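Local coordinates for regulating synaptic membrane exocytosis protein 2 (Rattus norvegicus, PDB 2CJS) that probably acts at the presynaptic active zone in regulating neurotransmitter exocytosis, binding partner proteins through a zinc-finger domain that holds two zinc ions, at residues C12-K17 with C54-K59. Numbering follows the deposited sequence. Where two conformers were deposited one is given.
With ZN (zinc ion), chain L; ZN (zinc ion), chain M.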
ATOM      1  N   CYS C  12       2.351 -15.051   7.296  1.00 21.96           N
ATOM      2  CA  CYS C  12       3.525 -15.303   6.465  1.00 20.88           C
ATOM      3  C   CYS C  12       4.071 -16.721   6.759  1.00 20.13           C
ATOM      4  O   CYS C  12       4.266 -17.075   7.909  1.00 20.66           O
ATOM      5  CB  CYS C  12       4.570 -14.236   6.792  1.00 20.63           C
ATOM      6  SG  CYS C  12       6.141 -14.556   5.919  1.00 20.95           S
ATOM      7  N   GLY C  13       4.341 -17.489   5.703  1.00 21.24           N
ATOM      8  CA  GLY C  13       4.829 -18.877   5.857  1.00 21.43           C
ATOM      9  C   GLY C  13       6.311 -18.977   6.187  1.00 21.68           C
ATOM     10  O   GLY C  13       6.834 -20.071   6.390  1.00 22.09           O
ATOM     11  N   ILE C  14       6.988 -17.834   6.256  1.00 20.70           N
ATOM     12  CA  ILE C  14       8.392 -17.754   6.649  1.00 21.47           C
ATOM     13  C   ILE C  14       8.590 -17.340   8.084  1.00 22.02           C
ATOM     14  O   ILE C  14       9.220 -18.071   8.858  1.00 23.07           O
ATOM     15  CB  ILE C  14       9.205 -16.791   5.705  1.00 21.75           C
ATOM     16  CG1 ILE C  14       8.950 -17.068   4.203  1.00 22.24           C
ATOM     17  CG2 ILE C  14      10.738 -16.823   6.028  1.00 23.76           C
ATOM     18  CD1 ILE C  14       9.430 -18.519   3.697  1.00 23.04           C
ATOM     19  N   CYS C  15       8.090 -16.144   8.460  1.00 21.49           N
ATOM     20  CA  CYS C  15       8.300 -15.638   9.820  1.00 21.43           C
ATOM     21  C   CYS C  15       7.178 -16.091  10.736  1.00 21.09           C
ATOM     22  O   CYS C  15       7.338 -16.129  11.980  1.00 23.26           O
ATOM     23  CB  CYS C  15       8.390 -14.092   9.819  1.00 21.67           C
ATOM     24  SG  CYS C  15       6.931 -13.149   9.315  1.00 20.51           S
ATOM     25  N   HIS C  16       6.055 -16.482  10.145  1.00 21.24           N
ATOM     26  CA  HIS C  16       4.861 -16.935  10.953  1.00 21.16           C
ATOM     27  C   HIS C  16       4.359 -15.819  11.901  1.00 21.82           C
ATOM     28  O   HIS C  16       3.793 -16.109  12.958  1.00 23.07           O
ATOM     29  CB  HIS C  16       5.158 -18.244  11.754  1.00 23.51           C
ATOM     30  CG  HIS C  16       5.613 -19.369  10.881  1.00 24.65           C
ATOM     31  ND1 HIS C  16       4.794 -19.941   9.925  1.00 26.83           N
ATOM     32  CD2 HIS C  16       6.819 -19.979  10.772  1.00 27.85           C
ATOM     33  CE1 HIS C  16       5.483 -20.858   9.265  1.00 27.72           C
ATOM     34  NE2 HIS C  16       6.711 -20.900   9.758  1.00 24.51           N
ATOM     35  N   LYS C  17       4.538 -14.557  11.517  0.50 20.99           N
ATOM     36  CA  LYS C  17       4.219 -13.485  12.426  0.50 20.47           C
ATOM     37  C   LYS C  17       3.307 -12.467  11.706  0.50 19.47           C
ATOM     38  O   LYS C  17       2.224 -12.149  12.211  0.50 18.89           O
ATOM     39  CB  LYS C  17       5.496 -12.848  13.009  0.50 20.96           C
ATOM     40  CG  LYS C  17       5.199 -11.676  13.881  0.50 21.52           C
ATOM     41  CD  LYS C  17       6.188 -11.525  15.039  0.50 27.45           C
ATOM     42  CE  LYS C  17       5.488 -10.892  16.248  0.50 26.60           C
ATOM     43  NZ  LYS C  17       6.321  -9.961  17.022  0.50 25.43           N
ATOM     44  N   CYS C  54      11.291 -16.247  -1.844  1.00 20.83           N
ATOM     45  CA  CYS C  54      11.346 -16.141  -0.394  1.00 20.19           C
ATOM     46  C   CYS C  54      12.797 -16.284   0.103  1.00 21.56           C
ATOM     47  O   CYS C  54      13.701 -16.809  -0.587  1.00 19.39           O
ATOM     48  CB  CYS C  54      10.413 -17.137   0.301  1.00 20.07           C
ATOM     49  SG  CYS C  54      11.108 -18.830   0.371  1.00 20.46           S
ATOM     50  N   ASN C  55      13.017 -15.827   1.335  1.00 21.94           N
ATOM     51  CA  ASN C  55      14.382 -15.825   1.860  1.00 20.25           C
ATOM     52  C   ASN C  55      14.894 -17.212   2.220  1.00 21.27           C
ATOM     53  O   ASN C  55      16.101 -17.418   2.273  1.00 21.75           O
ATOM     54  CB  ASN C  55      14.436 -14.916   3.099  1.00 22.02           C
ATOM     55  CG  ASN C  55      14.471 -13.413   2.722  1.00 20.77           C
ATOM     56  OD1 ASN C  55      14.662 -13.044   1.548  1.00 21.40           O
ATOM     57  ND2 ASN C  55      14.223 -12.530   3.747  1.00 22.05           N
ATOM     58  N   LEU C  56      13.997 -18.189   2.397  1.00 21.97           N
ATOM     59  CA  LEU C  56      14.464 -19.549   2.629  1.00 20.87           C
ATOM     60  C   LEU C  56      15.015 -20.156   1.355  1.00 20.76           C
ATOM     61  O   LEU C  56      16.050 -20.850   1.405  1.00 18.69           O
ATOM     62  CB  LEU C  56      13.364 -20.424   3.242  1.00 22.62           C
ATOM     63  CG  LEU C  56      12.976 -19.946   4.658  1.00 22.87           C
ATOM     64  CD1 LEU C  56      11.878 -20.894   5.182  1.00 21.96           C
ATOM     65  CD2 LEU C  56      14.154 -19.893   5.638  1.00 25.81           C
ATOM     66  N   CYS C  57      14.329 -19.951   0.244  1.00 20.00           N
ATOM     67  CA  CYS C  57      14.852 -20.436  -1.011  1.00 19.43           C
ATOM     68  C   CYS C  57      16.146 -19.682  -1.338  1.00 19.16           C
ATOM     69  O   CYS C  57      17.073 -20.268  -1.886  1.00 18.72           O
ATOM     70  CB  CYS C  57      13.825 -20.186  -2.111  1.00 20.94           C
ATOM     71  SG  CYS C  57      12.487 -21.395  -2.103  1.00 19.27           S
ATOM     72  N   ARG C  58      16.183 -18.391  -1.085  1.00 20.27           N
ATOM     73  CA  ARG C  58      17.461 -17.658  -1.283  1.00 20.13           C
ATOM     74  C   ARG C  58      18.583 -18.298  -0.501  1.00 18.54           C
ATOM     75  O   ARG C  58      19.678 -18.550  -1.047  1.00 20.52           O
ATOM     76  CB  ARG C  58      17.350 -16.172  -0.892  1.00 20.29           C
ATOM     77  CG  ARG C  58      16.343 -15.398  -1.822  1.00 22.03           C
ATOM     78  CD  ARG C  58      16.198 -13.962  -1.292  1.00 22.81           C
ATOM     79  NE  ARG C  58      17.472 -13.206  -1.273  1.00 21.76           N
ATOM     80  CZ  ARG C  58      17.637 -12.015  -0.672  1.00 22.06           C
ATOM     81  NH1 ARG C  58      16.635 -11.470   0.008  1.00 21.29           N
ATOM     82  NH2 ARG C  58      18.789 -11.334  -0.778  1.00 20.31           N
ATOM     83  N   LYS C  59      18.337 -18.584   0.763  1.00 19.92           N
ATOM     84  CA  LYS C  59      19.398 -19.161   1.601  1.00 19.78           C
ATOM     85  C   LYS C  59      19.883 -20.483   1.025  1.00 20.90           C
ATOM     86  O   LYS C  59      21.089 -20.775   0.977  1.00 20.65           O
ATOM     87  CB  LYS C  59      18.891 -19.397   3.020  1.00 21.87           C
ATOM     88  CG  LYS C  59      20.006 -19.981   3.939  1.00 24.55           C
ATOM     89  CD  LYS C  59      21.150 -18.943   4.297  1.00 32.80           C
ATOM     90  CE  LYS C  59      22.417 -19.581   4.973  1.00 36.38           C
ATOM     91  NZ  LYS C  59      23.615 -19.924   4.055  1.00 41.93           N
TER
HETATM   92 ZN    ZN L 201       7.331 -12.831   7.019  1.00 19.09          ZN
HETATM   93 ZN    ZN M 202      10.642 -20.106  -1.566  1.00 19.02          ZN
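Ile-14 alone carries the 12-17 side of this contact, laying its CD1 methyl against Cys-54 and Leu-56 at the start of helix 55-61. No hydrogen bond crosses between the segments; the contact is van der Waals. CD1 packs 3.8 Å from Cys-54 CB, with the zinc-bound Cys-54 SG a neighbour at 3.7 Å, and lies 3.7 Å from Leu-56 CD1, where the two side chains meet tip to tip. CG2 lies alongside, 4.1 Å from Leu-56 CG. A chi1 of -48° puts CG1 anti to the carbonyl carbon, and chi2 of -64° turns CD1 onto Cys-54 and Leu-56. Phe-35 from strand 34-35 touches both Ile-14 and Cys-54 and so extends the apolar cluster. Cut back to an alanine, Ile-14 would lose CD1 and CG2, which would probably open a gap beside Cys-54 and leave Leu-56 CD1 without its partner.

Two zinc sites flank this contact. Cys-12 and Cys-15 bind the first zinc ion, completed by Cys-36 and Cys-39; Cys-54 and Cys-57 bind the second with Cys-28 and Cys-31.

Backbone N-H groups turn in on the sulfurs. Cys-12 SG accepts from Ile-14 N at 3.4 Å and, almost straight at 171°, from Cys-15 N, two bonds that probably help to offset the negative charge of the thiolate. Cys-54, at the N-cap, does the same for the helix: its SG takes the N-H of Cys-57 at 3.4 Å while holding zinc.

Both CxxC pairs in these segments form turns closed by N-H...S bonds, and the pairing of the four sequence pairs, first with third and second with fourth, is the cross-brace of RING- and FYVE-like zinc fingers, with Ile-14 bridging from the first site to the second.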